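Long-range contacts in surface layer protein (Geobacillus stearothermophilus, PDB 2RA1), which probably assembles into the surface layer that coats the bacterial cell, with its N-terminal part likely binding a cell-wall sugar polymer: residues 242-247 and 287-292; 234-239 and 321-326; 260-265 and 301-306. All coordinates share one frame; numbering follows the deposited sequence.

All three contacts lie in the Ig-like domain that follows the helical part of this N-terminal fragment, and all belong to one antiparallel sheet of seven strands. Along the chain the segments come in the order 234-239, 242-247, 260-265, 287-292, 301-306 and 321-326, so contact 2 brackets the other two, while the segments of contacts 1 and 3 alternate. The centres of contacts 1 and 2 are about 9 Å apart, and that of contact 3 is about 11 Å from each. Contacts 1 and 3 pair neighbouring strands; contact 2 brings the two outermost strands together. The sheet therefore folds back on itself around a shared interior, where F244, I264, V303 and F323 pack.

Contact 1: residues 242-247 and 287-292; sequences TSFKVT and ATVTLY
F244 swings its CG between the backbone N and the carbonyl carbon (chi1 68°), while V289 across from it extends CG1 trans to its own N (chi1 174°), and the two side chains rise side by side from the same face of the sheet. V289 CB comes under the phenyl ring, 3.8 Å from the F244 centroid and 24° off the ring normal, a CH-pi contact offset toward the rim. CG1 of V289 reaches F244 CE2 at 3.5 Å, and L291 CD2 meets the ring edge. Further along this face V246 CG1 touches A287 CB at 3.7 Å.

The backbones are antiparallel. F244 with V289, and V246 with A287, are hydrogen-bonded pairs with both bonds made. A fifth bond, L291 N to T242 O at 2.7 Å, is almost straight at the hydrogen, although the donor stands above the carbonyl plane. On the other face, with S243, K245, T288 and T290, the chemistry is polar: S243 OG bonds to D240 OD1.

Thus the pairing makes a two-faced ribbon, hydrocarbon inside toward F262 and I264, with the backbone N-H and C=O groups of F244, V246, A287 and V289 bonded to each other.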
loop_
_atom_site.group_PDB
_atom_site.type_symbol
_atom_site.label_atom_id
_atom_site.label_comp_id
_atom_site.label_asym_id
_atom_site.label_seq_id
_atom_site.Cartn_x
_atom_site.Cartn_y
_atom_site.Cartn_z
ATOM N N THR A 242 33.109 -29.063 -6.066
ATOM C CA THR A 242 33.012 -29.225 -7.518
ATOM C C THR A 242 31.788 -28.543 -8.130
ATOM O O THR A 242 31.336 -28.916 -9.221
ATOM C CB THR A 242 33.005 -30.698 -7.928
ATOM O OG1 THR A 242 31.981 -31.385 -7.204
ATOM C CG2 THR A 242 34.360 -31.336 -7.647
ATOM N N SER A 243 31.262 -27.537 -7.439
ATOM C CA SER A 243 30.096 -26.829 -7.946
ATOM C C SER A 243 29.900 -25.481 -7.271
ATOM O O SER A 243 30.350 -25.259 -6.147
ATOM C CB SER A 243 28.831 -27.680 -7.792
ATOM O OG SER A 243 28.548 -27.921 -6.425
ATOM N N PHE A 244 29.223 -24.583 -7.978
ATOM C CA PHE A 244 28.913 -23.273 -7.439
ATOM C C PHE A 244 27.530 -22.817 -7.884
ATOM O O PHE A 244 26.991 -23.302 -8.871
ATOM C CB PHE A 244 29.992 -22.237 -7.811
ATOM C CG PHE A 244 30.043 -21.901 -9.273
ATOM C CD1 PHE A 244 29.210 -20.935 -9.802
ATOM C CD2 PHE A 244 30.931 -22.545 -10.110
ATOM C CE1 PHE A 244 29.255 -20.624 -11.152
ATOM C CE2 PHE A 244 30.985 -22.251 -11.451
ATOM C CZ PHE A 244 30.152 -21.287 -11.980
ATOM N N LYS A 245 26.967 -21.888 -7.122
ATOM C CA LYS A 245 25.646 -21.342 -7.377
ATOM C C LYS A 245 25.770 -20.003 -8.083
ATOM O O LYS A 245 26.567 -19.158 -7.680
ATOM C CB LYS A 245 24.920 -21.145 -6.047
ATOM C CG LYS A 245 23.530 -20.570 -6.152
ATOM C CD LYS A 245 23.001 -20.288 -4.768
ATOM C CE LYS A 245 21.522 -19.922 -4.763
ATOM N NZ LYS A 245 21.039 -19.640 -3.372
ATOM N N VAL A 246 25.001 -19.821 -9.148
ATOM C CA VAL A 246 24.870 -18.508 -9.766
ATOM C C VAL A 246 23.438 -17.989 -9.624
ATOM O O VAL A 246 22.472 -18.736 -9.808
ATOM C CB VAL A 246 25.254 -18.537 -11.246
ATOM C CG1 VAL A 246 24.432 -19.581 -11.977
ATOM C CG2 VAL A 246 25.080 -17.147 -11.877
ATOM N N THR A 247 23.312 -16.707 -9.285
ATOM C CA THR A 247 22.007 -16.064 -9.103
ATOM C C THR A 247 21.709 -15.006 -10.181
ATOM O O THR A 247 22.558 -14.175 -10.493
ATOM C CB THR A 247 21.921 -15.389 -7.720
ATOM O OG1 THR A 247 22.168 -16.360 -6.699
ATOM C CG2 THR A 247 20.545 -14.771 -7.510
ATOM N N ALA A 287 21.020 -21.075 -10.911
ATOM C CA ALA A 287 21.485 -22.320 -11.505
ATOM C C ALA A 287 22.667 -22.879 -10.746
ATOM O O ALA A 287 23.404 -22.151 -10.080
ATOM C CB ALA A 287 21.851 -22.107 -12.954
ATOM N N THR A 288 22.840 -24.186 -10.845
ATOM C CA THR A 288 24.008 -24.832 -10.277
ATOM C C THR A 288 24.968 -25.233 -11.394
ATOM O O THR A 288 24.591 -25.930 -12.341
ATOM C CB THR A 288 23.617 -26.041 -9.413
ATOM O OG1 THR A 288 23.105 -25.567 -8.156
ATOM C CG2 THR A 288 24.826 -26.949 -9.166
ATOM N N VAL A 289 26.203 -24.754 -11.292
ATOM C CA VAL A 289 27.234 -25.115 -12.248
ATOM C C VAL A 289 28.194 -26.149 -11.643
ATOM O O VAL A 289 28.804 -25.920 -10.599
ATOM C CB VAL A 289 28.007 -23.881 -12.752
ATOM C CG1 VAL A 289 29.171 -24.303 -13.638
ATOM C CG2 VAL A 289 27.070 -22.940 -13.509
ATOM N N THR A 290 28.292 -27.299 -12.301
ATOM C CA THR A 290 29.128 -28.378 -11.828
ATOM C C THR A 290 30.442 -28.370 -12.630
ATOM O O THR A 290 30.444 -28.186 -13.852
ATOM C CB THR A 290 28.395 -29.736 -11.957
ATOM O OG1 THR A 290 27.215 -29.721 -11.142
ATOM C CG2 THR A 290 29.279 -30.872 -11.513
ATOM N N LEU A 291 31.555 -28.548 -11.930
ATOM C CA LEU A 291 32.865 -28.514 -12.556
ATOM C C LEU A 291 33.422 -29.924 -12.687
ATOM O O LEU A 291 33.101 -30.794 -11.882
ATOM C CB LEU A 291 33.813 -27.683 -11.705
ATOM C CG LEU A 291 33.305 -26.275 -11.421
ATOM C CD1 LEU A 291 34.145 -25.593 -10.317
ATOM C CD2 LEU A 291 33.314 -25.470 -12.730
ATOM N N TYR A 292 34.233 -30.145 -13.716
ATOM C CA TYR A 292 35.041 -31.344 -13.795
ATOM C C TYR A 292 36.136 -31.248 -12.747
ATOM O O TYR A 292 36.490 -32.224 -12.092
ATOM C CB TYR A 292 35.679 -31.475 -15.186
ATOM C CG TYR A 292 34.751 -32.025 -16.237
ATOM C CD1 TYR A 292 34.377 -31.261 -17.337
ATOM C CD2 TYR A 292 34.239 -33.307 -16.128
ATOM C CE1 TYR A 292 33.519 -31.763 -18.300
ATOM C CE2 TYR A 292 33.380 -33.817 -17.082
ATOM C CZ TYR A 292 33.018 -33.046 -18.166
ATOM O OH TYR A 292 32.162 -33.566 -19.116
#

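Contact 2: residues 234-239 and 321-326; sequences ESVSAI and NEFTYN
V236 points its CB at the other strand, and chi1 (-68°, measured to CG1) sets CG2 between the backbone N and the carbonyl carbon, against N321, E322 and F323. CG2 comes within 3.4 Å of E322 O and 3.8 Å of N321 CB. The same methyl touches the phenyl ring of F323 in its plane, at the edge, 3.7 Å from CD2. F323 in turn lays its CB against V236 O at 3.4 Å, and its chi1 of 66° carries the ring forward, toward the A238 end of segment 234-239. There A238 CB takes up the far side of the contact, 3.8 Å from F323 CD1 and 3.9 Å from Y325 CD1, a small methyl shared by two aromatic rings.

No hydrogen bond crosses between the two segments. Strands 234-239 and 321-324 run nearly parallel, at 26°, with axes 5.7 Å apart at closest approach. They are the first and last strands of the seven-stranded sheet, and their side chains close the Ig-like domain where the backbones do not. The first and last strands of variable immunoglobulin domains also run parallel, though there they are hydrogen-bonded.

Each strand has its hydrogen-bonding partner on the side turned away from the other. S237 pairs with K245, and E234 and S235 both face T247 in a classic beta bulge; on the other strand N321 and F323 bond to V303 and Y301. Behind the first shell the F323 ring meets that of F244. N321 OD1 is held by S319 OG, and E322 forms a salt bridge with K267.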
loop_
_atom_site.group_PDB
_atom_site.type_symbol
_atom_site.label_atom_id
_atom_site.label_comp_id
_atom_site.label_asym_id
_atom_site.label_seq_id
_atom_site.Cartn_x
_atom_site.Cartn_y
_atom_site.Cartn_z
ATOM N N GLU A 234 23.664 -11.597 -10.641
ATOM C CA GLU A 234 23.730 -10.993 -9.324
ATOM C C GLU A 234 24.880 -11.525 -8.479
ATOM O O GLU A 234 25.495 -10.769 -7.729
ATOM C CB GLU A 234 22.408 -11.167 -8.584
ATOM C CG GLU A 234 22.213 -10.182 -7.445
ATOM C CD GLU A 234 20.928 -10.430 -6.678
ATOM O OE1 GLU A 234 20.152 -9.467 -6.490
ATOM O OE2 GLU A 234 20.693 -11.589 -6.272
ATOM N N SER A 235 25.182 -12.813 -8.584
ATOM C CA SER A 235 26.196 -13.364 -7.694
ATOM C C SER A 235 26.575 -14.811 -7.948
ATOM O O SER A 235 25.862 -15.566 -8.609
ATOM C CB SER A 235 25.751 -13.214 -6.230
ATOM O OG SER A 235 24.638 -14.051 -5.943
ATOM N N VAL A 236 27.715 -15.193 -7.393
ATOM C CA VAL A 236 28.124 -16.582 -7.394
ATOM C C VAL A 236 28.641 -16.967 -6.009
ATOM O O VAL A 236 29.217 -16.142 -5.295
ATOM C CB VAL A 236 29.143 -16.877 -8.520
ATOM C CG1 VAL A 236 28.458 -16.752 -9.886
ATOM C CG2 VAL A 236 30.383 -15.961 -8.431
ATOM N N SER A 237 28.398 -18.211 -5.618
ATOM C CA SER A 237 28.839 -18.694 -4.320
ATOM C C SER A 237 29.114 -20.167 -4.424
ATOM O O SER A 237 28.391 -20.884 -5.107
ATOM C CB SER A 237 27.768 -18.451 -3.264
ATOM O OG SER A 237 26.490 -18.757 -3.775
ATOM N N ALA A 238 30.161 -20.626 -3.753
ATOM C CA ALA A 238 30.503 -22.044 -3.813
ATOM C C ALA A 238 29.406 -22.844 -3.136
ATOM O O ALA A 238 28.616 -22.289 -2.374
ATOM C CB ALA A 238 31.847 -22.303 -3.145
ATOM N N ILE A 239 29.358 -24.139 -3.427
ATOM C CA ILE A 239 28.404 -25.051 -2.798
ATOM C C ILE A 239 29.175 -26.196 -2.165
ATOM O O ILE A 239 29.124 -26.420 -0.959
ATOM C CB ILE A 239 27.443 -25.650 -3.828
ATOM C CG1 ILE A 239 26.551 -24.563 -4.430
ATOM C CG2 ILE A 239 26.592 -26.739 -3.179
ATOM C CD1 ILE A 239 25.818 -25.021 -5.676
ATOM N N ASN A 321 32.159 -12.119 -11.804
ATOM C CA ASN A 321 31.701 -12.293 -10.437
ATOM C C ASN A 321 32.547 -13.359 -9.777
ATOM O O ASN A 321 32.804 -14.404 -10.372
ATOM C CB ASN A 321 30.234 -12.710 -10.422
ATOM C CG ASN A 321 29.376 -11.851 -11.326
ATOM O OD1 ASN A 321 29.649 -11.715 -12.519
ATOM N ND2 ASN A 321 28.325 -11.270 -10.764
ATOM N N GLU A 322 33.003 -13.096 -8.559
ATOM C CA GLU A 322 33.850 -14.062 -7.867
ATOM C C GLU A 322 33.184 -14.680 -6.636
ATOM O O GLU A 322 32.171 -14.191 -6.125
ATOM C CB GLU A 322 35.241 -13.481 -7.530
ATOM C CG GLU A 322 35.248 -12.159 -6.755
ATOM C CD GLU A 322 36.661 -11.701 -6.350
ATOM O OE1 GLU A 322 36.901 -11.544 -5.125
ATOM O OE2 GLU A 322 37.520 -11.496 -7.248
ATOM N N PHE A 323 33.748 -15.799 -6.204
ATOM C CA PHE A 323 33.391 -16.417 -4.937
ATOM C C PHE A 323 34.675 -17.031 -4.413
ATOM O O PHE A 323 35.656 -17.173 -5.158
ATOM C CB PHE A 323 32.318 -17.496 -5.124
ATOM C CG PHE A 323 32.783 -18.677 -5.922
ATOM C CD1 PHE A 323 33.504 -19.702 -5.316
ATOM C CD2 PHE A 323 32.523 -18.757 -7.281
ATOM C CE1 PHE A 323 33.947 -20.797 -6.054
ATOM C CE2 PHE A 323 32.968 -19.841 -8.028
ATOM C CZ PHE A 323 33.679 -20.867 -7.415
ATOM N N THR A 324 34.672 -17.375 -3.132
ATOM C CA THR A 324 35.841 -17.931 -2.474
ATOM C C THR A 324 35.352 -19.196 -1.847
ATOM O O THR A 324 34.286 -19.202 -1.216
ATOM C CB THR A 324 36.373 -16.989 -1.358
ATOM O OG1 THR A 324 36.680 -15.710 -1.917
ATOM C CG2 THR A 324 37.639 -17.551 -0.710
ATOM N N TYR A 325 36.100 -20.274 -2.038
ATOM C CA TYR A 325 35.710 -21.573 -1.497
ATOM C C TYR A 325 36.359 -21.813 -0.139
ATOM O O TYR A 325 37.575 -21.736 -0.003
ATOM C CB TYR A 325 36.070 -22.693 -2.475
ATOM C CG TYR A 325 35.831 -24.075 -1.921
ATOM C CD1 TYR A 325 34.573 -24.453 -1.459
ATOM C CD2 TYR A 325 36.857 -25.003 -1.857
ATOM C CE1 TYR A 325 34.351 -25.712 -0.941
ATOM C CE2 TYR A 325 36.648 -26.261 -1.339
ATOM C CZ TYR A 325 35.397 -26.611 -0.883
ATOM O OH TYR A 325 35.198 -27.865 -0.370
ATOM N N ASN A 326 35.535 -22.076 0.869
ATOM C CA ASN A 326 36.025 -22.405 2.202
ATOM C C ASN A 326 35.356 -23.660 2.733
ATOM O O ASN A 326 34.134 -23.716 2.899
ATOM C CB ASN A 326 35.780 -21.260 3.172
ATOM C CG ASN A 326 36.599 -20.036 2.842
ATOM O OD1 ASN A 326 37.829 -20.080 2.834
ATOM N ND2 ASN A 326 35.917 -18.931 2.557
#

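Contact 3: residues 260-265 and 301-306; sequences KNFSIT and YTVVTS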
loop_
_atom_site.group_PDB
_atom_site.type_symbol
_atom_site.label_atom_id
_atom_site.label_comp_id
_atom_site.label_asym_id
_atom_site.label_seq_id
_atom_site.Cartn_x
_atom_site.Cartn_y
_atom_site.Cartn_z
ATOM N N LYS A 260 29.255 -23.727 -21.872
ATOM C CA LYS A 260 30.160 -22.978 -22.714
ATOM C C LYS A 260 30.124 -21.487 -22.397
ATOM O O LYS A 260 31.048 -20.760 -22.728
ATOM C CB LYS A 260 29.833 -23.212 -24.194
ATOM C CG LYS A 260 28.637 -22.412 -24.709
ATOM C CD LYS A 260 28.695 -22.281 -26.215
ATOM C CE LYS A 260 27.592 -21.348 -26.740
ATOM N NZ LYS A 260 27.800 -19.893 -26.402
ATOM N N ASN A 261 29.045 -21.037 -21.771
ATOM C CA ASN A 261 28.856 -19.627 -21.472
ATOM C C ASN A 261 29.356 -19.252 -20.082
ATOM O O ASN A 261 29.068 -18.162 -19.576
ATOM C CB ASN A 261 27.381 -19.260 -21.614
ATOM C CG ASN A 261 26.945 -19.150 -23.060
ATOM O OD1 ASN A 261 27.735 -18.795 -23.938
ATOM N ND2 ASN A 261 25.674 -19.443 -23.319
ATOM N N PHE A 262 30.098 -20.162 -19.465
ATOM C CA PHE A 262 30.657 -19.927 -18.139
ATOM C C PHE A 262 32.161 -20.139 -18.156
ATOM O O PHE A 262 32.645 -21.134 -18.682
ATOM C CB PHE A 262 30.055 -20.887 -17.110
ATOM C CG PHE A 262 28.625 -20.598 -16.759
ATOM C CD1 PHE A 262 27.595 -21.062 -17.553
ATOM C CD2 PHE A 262 28.312 -19.873 -15.613
ATOM C CE1 PHE A 262 26.275 -20.804 -17.224
ATOM C CE2 PHE A 262 26.988 -19.616 -15.262
ATOM C CZ PHE A 262 25.967 -20.077 -16.074
ATOM N N SER A 263 32.892 -19.218 -17.542
ATOM C CA SER A 263 34.340 -19.326 -17.443
ATOM C C SER A 263 34.753 -19.214 -15.983
ATOM O O SER A 263 34.273 -18.354 -15.247
ATOM C CB SER A 263 35.003 -18.223 -18.267
ATOM O OG SER A 263 36.410 -18.329 -18.203
ATOM N N ILE A 264 35.634 -20.097 -15.554
ATOM C CA ILE A 264 36.036 -20.143 -14.159
ATOM C C ILE A 264 37.548 -20.180 -14.106
ATOM O O ILE A 264 38.184 -21.109 -14.633
ATOM C CB ILE A 264 35.480 -21.392 -13.420
ATOM C CG1 ILE A 264 33.971 -21.534 -13.622
ATOM C CG2 ILE A 264 35.803 -21.334 -11.937
ATOM C CD1 ILE A 264 33.599 -22.305 -14.843
ATOM N N THR A 265 38.120 -19.158 -13.480
ATOM C CA THR A 265 39.562 -19.045 -13.350
ATOM C C THR A 265 39.954 -18.921 -11.886
ATOM O O THR A 265 39.346 -18.158 -11.127
ATOM C CB THR A 265 40.094 -17.817 -14.107
ATOM O OG1 THR A 265 39.661 -17.867 -15.474
ATOM C CG2 THR A 265 41.617 -17.782 -14.051
ATOM N N TYR A 301 37.828 -17.561 -6.862
ATOM C CA TYR A 301 37.649 -17.935 -8.256
ATOM C C TYR A 301 36.872 -16.863 -8.945
ATOM O O TYR A 301 35.952 -16.285 -8.371
ATOM C CB TYR A 301 36.920 -19.292 -8.378
ATOM C CG TYR A 301 37.803 -20.456 -7.988
ATOM C CD1 TYR A 301 37.959 -20.817 -6.652
ATOM C CD2 TYR A 301 38.514 -21.169 -8.945
ATOM C CE1 TYR A 301 38.785 -21.867 -6.283
ATOM C CE2 TYR A 301 39.348 -22.217 -8.583
ATOM C CZ TYR A 301 39.478 -22.559 -7.253
ATOM O OH TYR A 301 40.312 -23.598 -6.891
ATOM N N THR A 302 37.247 -16.570 -10.179
ATOM C CA THR A 302 36.480 -15.596 -10.941
ATOM C C THR A 302 35.643 -16.262 -12.067
ATOM O O THR A 302 36.147 -17.029 -12.887
ATOM C CB THR A 302 37.349 -14.353 -11.355
ATOM O OG1 THR A 302 36.889 -13.812 -12.591
ATOM C CG2 THR A 302 38.798 -14.724 -11.493
ATOM N N VAL A 303 34.346 -15.971 -12.045
ATOM C CA VAL A 303 33.369 -16.530 -12.965
ATOM C C VAL A 303 32.910 -15.506 -13.997
ATOM O O VAL A 303 32.173 -14.572 -13.689
ATOM C CB VAL A 303 32.120 -16.989 -12.202
ATOM C CG1 VAL A 303 31.102 -17.615 -13.164
ATOM C CG2 VAL A 303 32.505 -17.943 -11.042
ATOM N N VAL A 304 33.333 -15.701 -15.233
ATOM C CA VAL A 304 32.938 -14.829 -16.315
ATOM C C VAL A 304 31.799 -15.465 -17.135
ATOM O O VAL A 304 31.979 -16.509 -17.768
ATOM C CB VAL A 304 34.177 -14.480 -17.205
ATOM C CG1 VAL A 304 33.767 -13.799 -18.490
ATOM C CG2 VAL A 304 35.150 -13.604 -16.428
ATOM N N THR A 305 30.632 -14.824 -17.106
ATOM C CA THR A 305 29.454 -15.263 -17.851
ATOM C C THR A 305 29.281 -14.427 -19.098
ATOM O O THR A 305 29.359 -13.206 -19.056
ATOM C CB THR A 305 28.148 -15.097 -17.023
ATOM O OG1 THR A 305 28.250 -13.938 -16.183
ATOM C CG2 THR A 305 27.890 -16.310 -16.159
ATOM N N SER A 306 29.021 -15.080 -20.212
ATOM C CA SER A 306 28.769 -14.377 -21.456
ATOM C C SER A 306 27.678 -15.100 -22.198
ATOM O O SER A 306 27.429 -16.267 -21.948
ATOM C CB SER A 306 30.033 -14.344 -22.311
ATOM O OG SER A 306 30.686 -15.601 -22.273
HETATM O O HOH W 1 29.583 -17.177 -24.298
HETATM O O HOH W 2 36.895 -16.557 -15.426
#
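N261 lies against S306 along most of its side chain. CB starts 3.0 Å from S306 O, a tight approach that is probably imprecise at this resolution, and CG follows at a similar distance from the same oxygen, with CG beside the backbone N (chi1 -75°). OD1 also comes near S306 O, but two acceptors cannot bond; it takes a hydrogen bond from K260 NZ at 2.7 Å instead. A water placed rather too close to OD1 for its bond to be certain also bonds to S306 OG. The other end of the amide, ND2, is hydrogen-bonded to T256 O. The carboxamide is thus gripped at both ends.

Beyond N261 the strands pair antiparallel. N261 O receives S306 N, then S263 with V304 and T265 with T302 form hydrogen-bonded pairs, each bonded twice; the shortest bonds, V304 N to S263 O and T302 N to T265 O, are both 2.8 Å. On the face of S263, T265, T302 and V304 a second water donates to T302 O at 2.7 Å and also bonds to T265 OG1, tying the two strands on that side.

The face of F262, I264, V303 and T305 is largely apolar. T305 CG2 comes to 3.5 Å from F262 CE2 as the two side chains run alongside each other. At the end of the pair I264 CG2 touches Y301 CD2 at 4.0 Å, the two side chains crossing at a slant.

Strand 262-266 has 272-280 on its other side and strand 300-305 has 319-324, so both strands of the pair are interior to the sheet, with 300-305 next to its edge strand; from it V303 reaches across to V236 and T305 to V233 of the first strand.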